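Long-range contacts in putative lipoprotein (Parabacteroides distasonis ATCC 8503, PDB 3JX8), which is of unknown function but carries a putative adhesin head domain and may take part in cell adhesion or lipid binding: residues D8-P13 / T48-L53; V29-F34 / L84-Y89. All blocks are in the same frame, centred on the assembly; numbering follows the deposited sequence.

How the contacts relate
Both contacts lie near the N-terminal end of an elongated beta-helix, on the same side of the chain's centre, and their own centres are about 10 Å apart. Their segments alternate along the chain, so 29-34 falls between the halves of contact 1, and 48-53 between those of contact 2. They also touch directly. Gly9 N lies 2.8 Å from Arg85 O, a probable backbone hydrogen bond, and Asp50 OD2 lies 2.5 Å from Thr87 OG1, a second probable bond. A sulfate, probably from the crystallisation liquor, lies about 4 Å from the side chain of Ser31 in contact 2.

Contact 1 of 2, residues D8-P13 / T48-L53; sequences DGNGNP and TIDENL
Asn10 and Asn52 lie antiparallel, amide over amide with their planes 26° apart, where the Asx turn of loop 8-13 meets segment 48-53. The loop 8-13 joins the strands 6-8 and 13-17, and it settles over the end of strand 44-50 and the turn that follows, near one end of the beta-helix. In the Asx turn Asn10 OD1 accepts from Asn12 N (3.0 Å), with the donor lying above the carbonyl plane. The amide of Asn52 spans the loop backbone: its ND2 donates to Asp8 O at 2.9 Å, with the acceptor in the amide plane, while its OD1 receives Asn10 N at 2.9 Å from above the carbonyl plane. A chi1 of 64° puts Asn52 CG between its backbone N and carbonyl carbon, on the side of the loop. One carboxylate oxygen, Glu51 OE2, gathers two side-chain donors. Asn10 ND2 reaches its anti lone pair at 3.0 Å, the two side chains crossing at about a right angle. Asn12 lies alongside Glu51 with the same heading, and its ND2, 2.9 Å from Glu51 OE2, meets that oxygen from 39° above the carboxylate plane. The backbone adds a bond from Glu51 N to Asn12 O, just beyond the antiparallel, non-hydrogen-bonded pair Pro13-Asp50. Beside these bonds Gly9 CA lies 3.4 Å from Asp50 CG, and Leu53 CD1 packs on the same glycine. The buried carboxylate of Asp50, also held by Thr87, completes the fastening: its OD2 takes Gly11 N on the anti lone pair at 2.8 Å.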
loop_
_atom_site.group_PDB
_atom_site.type_symbol
_atom_site.label_atom_id
_atom_site.label_comp_id
_atom_site.label_asym_id
_atom_site.label_seq_id
_atom_site.Cartn_x
_atom_site.Cartn_y
_atom_site.Cartn_z
ATOM N N ASP A 8 -6.502 -31.141 -9.584
ATOM C CA ASP A 8 -5.428 -31.236 -10.566
ATOM C C ASP A 8 -5.995 -31.477 -11.944
ATOM O O ASP A 8 -6.954 -32.214 -12.092
ATOM C CB ASP A 8 -4.466 -32.348 -10.196
ATOM C CG ASP A 8 -3.732 -32.074 -8.887
ATOM O OD1 ASP A 8 -3.336 -30.927 -8.643
ATOM O OD2 ASP A 8 -3.571 -33.014 -8.093
ATOM N N GLY A 9 -5.388 -30.845 -12.942
ATOM C CA GLY A 9 -5.746 -31.078 -14.334
ATOM C C GLY A 9 -5.435 -32.501 -14.720
ATOM O O GLY A 9 -4.386 -33.014 -14.379
ATOM N N ASN A 10 -6.362 -33.148 -15.430
ATOM C CA ASN A 10 -6.185 -34.541 -15.820
ATOM C C ASN A 10 -5.251 -34.716 -17.014
ATOM O O ASN A 10 -5.046 -35.820 -17.445
ATOM C CB ASN A 10 -7.532 -35.240 -16.067
ATOM C CG ASN A 10 -8.237 -34.798 -17.365
ATOM O OD1 ASN A 10 -7.800 -33.901 -18.084
ATOM N ND2 ASN A 10 -9.368 -35.426 -17.634
ATOM N N GLY A 11 -4.715 -33.632 -17.560
ATOM C CA GLY A 11 -3.715 -33.735 -18.614
ATOM C C GLY A 11 -4.313 -33.897 -19.997
ATOM O O GLY A 11 -3.601 -34.154 -20.937
ATOM N N ASN A 12 -5.621 -33.754 -20.129
ATOM C CA ASN A 12 -6.244 -33.787 -21.437
ATOM C C ASN A 12 -6.784 -32.418 -21.804
ATOM O O ASN A 12 -7.920 -32.122 -21.523
ATOM C CB ASN A 12 -7.363 -34.801 -21.405
ATOM C CG ASN A 12 -6.875 -36.177 -21.057
ATOM O OD1 ASN A 12 -5.693 -36.502 -21.200
ATOM N ND2 ASN A 12 -7.795 -37.012 -20.616
ATOM N N PRO A 13 -5.984 -31.590 -22.473
ATOM C CA PRO A 13 -6.454 -30.241 -22.756
ATOM C C PRO A 13 -7.607 -30.172 -23.739
ATOM O O PRO A 13 -7.569 -30.825 -24.777
ATOM C CB PRO A 13 -5.230 -29.558 -23.380
ATOM C CG PRO A 13 -4.106 -30.540 -23.261
ATOM C CD PRO A 13 -4.709 -31.870 -23.152
ATOM N N THR A 48 -8.734 -22.742 -23.222
ATOM C CA THR A 48 -8.136 -24.054 -23.286
ATOM C C THR A 48 -7.637 -24.422 -21.886
ATOM O O THR A 48 -6.803 -23.721 -21.297
ATOM C CB THR A 48 -6.971 -24.068 -24.263
ATOM O OG1 THR A 48 -7.432 -23.657 -25.559
ATOM C CG2 THR A 48 -6.320 -25.475 -24.345
ATOM N N ILE A 49 -8.137 -25.529 -21.351
ATOM C CA ILE A 49 -7.705 -26.004 -20.033
ATOM C C ILE A 49 -7.941 -27.518 -19.986
ATOM O O ILE A 49 -8.721 -28.060 -20.808
ATOM C CB ILE A 49 -8.471 -25.229 -18.889
ATOM C CG1 ILE A 49 -7.726 -25.336 -17.546
ATOM C CG2 ILE A 49 -9.949 -25.680 -18.759
ATOM C CD1 ILE A 49 -8.192 -24.315 -16.503
ATOM N N ASP A 50 -7.286 -28.209 -19.058
ATOM C CA ASP A 50 -7.575 -29.613 -18.840
ATOM C C ASP A 50 -9.099 -29.794 -18.771
ATOM O O ASP A 50 -9.797 -29.047 -18.075
ATOM C CB ASP A 50 -6.917 -30.141 -17.560
ATOM C CG ASP A 50 -5.403 -29.900 -17.531
ATOM O OD1 ASP A 50 -5.014 -28.725 -17.444
ATOM O OD2 ASP A 50 -4.604 -30.868 -17.577
ATOM N N GLU A 51 -9.605 -30.790 -19.498
ATOM C CA GLU A 51 -11.039 -30.956 -19.700
ATOM C C GLU A 51 -11.798 -31.020 -18.372
ATOM O O GLU A 51 -12.927 -30.527 -18.260
ATOM C CB GLU A 51 -11.344 -32.196 -20.542
ATOM C CG GLU A 51 -10.960 -33.503 -19.875
ATOM C CD GLU A 51 -11.008 -34.721 -20.802
ATOM O OE1 GLU A 51 -11.687 -34.699 -21.870
ATOM O OE2 GLU A 51 -10.387 -35.721 -20.400
ATOM N N ASN A 52 -11.182 -31.615 -17.363
ATOM C CA ASN A 52 -11.850 -31.761 -16.077
ATOM C C ASN A 52 -12.022 -30.437 -15.304
ATOM O O ASN A 52 -12.913 -30.322 -14.486
ATOM C CB ASN A 52 -11.147 -32.825 -15.236
ATOM C CG ASN A 52 -9.730 -32.438 -14.874
ATOM O OD1 ASN A 52 -8.959 -31.999 -15.716
ATOM N ND2 ASN A 52 -9.377 -32.621 -13.606
ATOM N N LEU A 53 -11.220 -29.427 -15.598
ATOM C CA LEU A 53 -11.250 -28.197 -14.829
ATOM C C LEU A 53 -12.392 -27.216 -15.227
ATOM O O LEU A 53 -12.762 -26.347 -14.420
ATOM C CB LEU A 53 -9.880 -27.525 -14.902
ATOM C CG LEU A 53 -8.741 -28.352 -14.289
ATOM C CD1 LEU A 53 -7.392 -27.571 -14.323
ATOM C CD2 LEU A 53 -9.100 -28.848 -12.866
#

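Contact 2 of 2, residues V29-F34 / L84-Y89; sequences VGSADF and LRPTVY
Ala32 and Tyr89 meet as methyl over ring, a well-centred case of the CH-pi contact. The CB of Ala32 lies 3.4 Å from the centroid of the Tyr89 ring and only 6° off its normal, so all six ring carbons stand at nearly the same distance from the methyl. A first torsion of -170° sets Tyr89 CG anti to the backbone N. The backbones are tied at the same level: Asp33 N donates to Tyr89 O at 3.1 Å, and Ala32 CA makes a CA-H...O contact with that same oxygen. One carbonyl thus joins the two segments beside the stacked methyl and ring.

Ser31 OG and a water lie at the edge of the ring. Ser31 OG stands near the ring plane, 3.9 Å from Tyr89 CD2, and it is also 4.0 Å from Pro86 CG, which brings the loop after strand 83-85 into the contact. At the hydroxyl end the water lies in the ring plane. It donates to Val29 O at 2.7 Å and is hydrogen-bonded to Tyr89 OH at 2.8 Å, so the phenol is linked back to the start of segment 29-34.

These interactions occur where strands 33-38 and 89-95 begin to pair in parallel. On the other side of strand 33-38 runs strand 108-111, with Ala32 and Phe34 bonded through the backbone to Ser108. The Tyr89 side chain also packs on Val47 and Ile49 of strand 44-50 and on Ile68 of strand 65-70, so the contact sits between neighbouring strands of the beta-helix, with no helix nearby.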
loop_
_atom_site.group_PDB
_atom_site.type_symbol
_atom_site.label_atom_id
_atom_site.label_comp_id
_atom_site.label_asym_id
_atom_site.label_seq_id
_atom_site.Cartn_x
_atom_site.Cartn_y
_atom_site.Cartn_z
ATOM N N VAL A 29 -9.373 -14.162 -12.624
ATOM C CA VAL A 29 -8.646 -14.702 -11.503
ATOM C C VAL A 29 -8.063 -16.014 -11.961
ATOM O O VAL A 29 -8.796 -16.890 -12.448
ATOM C CB VAL A 29 -9.590 -15.006 -10.338
ATOM C CG1 VAL A 29 -8.811 -15.688 -9.171
ATOM C CG2 VAL A 29 -10.389 -13.752 -9.965
ATOM N N GLY A 30 -6.773 -16.194 -11.764
ATOM C CA GLY A 30 -6.140 -17.460 -12.110
ATOM C C GLY A 30 -4.784 -17.343 -12.758
ATOM O O GLY A 30 -4.197 -16.252 -12.850
ATOM N N SER A 31 -4.296 -18.497 -13.217
ATOM C CA SER A 31 -2.914 -18.658 -13.660
ATOM C C SER A 31 -2.760 -18.742 -15.162
ATOM O O SER A 31 -1.662 -19.011 -15.636
ATOM C CB SER A 31 -2.310 -19.927 -13.034
ATOM O OG SER A 31 -2.915 -21.106 -13.564
ATOM N N ALA A 32 -3.824 -18.464 -15.911
ATOM C CA ALA A 32 -3.786 -18.619 -17.373
ATOM C C ALA A 32 -2.830 -17.627 -18.023
ATOM O O ALA A 32 -2.537 -16.574 -17.472
ATOM C CB ALA A 32 -5.177 -18.437 -17.974
ATOM N N ASP A 33 -2.366 -17.980 -19.209
ATOM C CA ASP A 33 -1.895 -16.993 -20.171
ATOM C C ASP A 33 -3.105 -16.500 -20.957
ATOM O O ASP A 33 -3.728 -17.256 -21.713
ATOM C CB ASP A 33 -0.857 -17.596 -21.098
ATOM C CG ASP A 33 0.432 -17.947 -20.366
ATOM O OD1 ASP A 33 0.821 -17.237 -19.410
ATOM O OD2 ASP A 33 1.087 -18.915 -20.763
ATOM N N PHE A 34 -3.443 -15.236 -20.742
ATOM C CA PHE A 34 -4.628 -14.613 -21.279
ATOM C C PHE A 34 -4.152 -13.615 -22.305
ATOM O O PHE A 34 -3.440 -12.695 -21.975
ATOM C CB PHE A 34 -5.370 -13.935 -20.122
ATOM C CG PHE A 34 -6.782 -13.453 -20.425
ATOM C CD1 PHE A 34 -7.135 -12.891 -21.650
ATOM C CD2 PHE A 34 -7.728 -13.471 -19.412
ATOM C CE1 PHE A 34 -8.420 -12.410 -21.862
ATOM C CE2 PHE A 34 -9.026 -13.022 -19.634
ATOM C CZ PHE A 34 -9.374 -12.497 -20.842
ATOM N N LEU A 84 -7.101 -24.639 -8.555
ATOM C CA LEU A 84 -7.004 -25.421 -9.770
ATOM C C LEU A 84 -5.526 -25.534 -10.154
ATOM O O LEU A 84 -4.795 -24.560 -10.089
ATOM C CB LEU A 84 -7.810 -24.761 -10.881
ATOM C CG LEU A 84 -9.284 -24.450 -10.551
ATOM C CD1 LEU A 84 -10.010 -23.864 -11.741
ATOM C CD2 LEU A 84 -10.017 -25.643 -10.050
ATOM N N ARG A 85 -5.093 -26.735 -10.527
ATOM C CA ARG A 85 -3.735 -26.939 -10.999
ATOM C C ARG A 85 -3.782 -27.476 -12.428
ATOM O O ARG A 85 -3.697 -28.692 -12.629
ATOM C CB ARG A 85 -2.985 -27.922 -10.088
ATOM C CG ARG A 85 -2.984 -27.560 -8.622
ATOM C CD ARG A 85 -2.318 -26.260 -8.348
ATOM N NE ARG A 85 -2.332 -25.989 -6.912
ATOM C CZ ARG A 85 -1.504 -26.528 -6.003
ATOM N NH1 ARG A 85 -0.541 -27.365 -6.348
ATOM N NH2 ARG A 85 -1.634 -26.214 -4.722
ATOM N N PRO A 86 -3.936 -26.583 -13.415
ATOM C CA PRO A 86 -3.960 -27.026 -14.802
ATOM C C PRO A 86 -2.592 -27.435 -15.305
ATOM O O PRO A 86 -1.591 -26.993 -14.767
ATOM C CB PRO A 86 -4.463 -25.791 -15.566
ATOM C CG PRO A 86 -4.199 -24.668 -14.708
ATOM C CD PRO A 86 -4.254 -25.153 -13.305
ATOM N N THR A 87 -2.564 -28.308 -16.310
ATOM C CA THR A 87 -1.337 -28.607 -17.032
ATOM C C THR A 87 -1.189 -27.628 -18.203
ATOM O O THR A 87 -0.089 -27.406 -18.660
ATOM C CB THR A 87 -1.274 -30.071 -17.503
ATOM O OG1 THR A 87 -2.321 -30.340 -18.428
ATOM C CG2 THR A 87 -1.401 -31.020 -16.315
ATOM N N VAL A 88 -2.284 -27.012 -18.647
ATOM C CA VAL A 88 -2.274 -26.032 -19.744
ATOM C C VAL A 88 -3.432 -25.110 -19.442
ATOM O O VAL A 88 -4.488 -25.589 -19.050
ATOM C CB VAL A 88 -2.622 -26.683 -21.128
ATOM C CG1 VAL A 88 -2.538 -25.640 -22.255
ATOM C CG2 VAL A 88 -1.721 -27.825 -21.433
ATOM N N TYR A 89 -3.270 -23.809 -19.628
ATOM C CA TYR A 89 -4.366 -22.875 -19.377
ATOM C C TYR A 89 -4.119 -21.614 -20.173
ATOM O O TYR A 89 -3.215 -20.843 -19.855
ATOM C CB TYR A 89 -4.515 -22.613 -17.880
ATOM C CG TYR A 89 -5.748 -21.846 -17.438
ATOM C CD1 TYR A 89 -6.828 -21.589 -18.297
ATOM C CD2 TYR A 89 -5.852 -21.400 -16.126
ATOM C CE1 TYR A 89 -7.940 -20.883 -17.855
ATOM C CE2 TYR A 89 -6.983 -20.712 -15.684
ATOM C CZ TYR A 89 -8.009 -20.452 -16.549
ATOM O OH TYR A 89 -9.116 -19.789 -16.089
HETATM O O HOH W 1 -9.031 -19.493 -13.259
#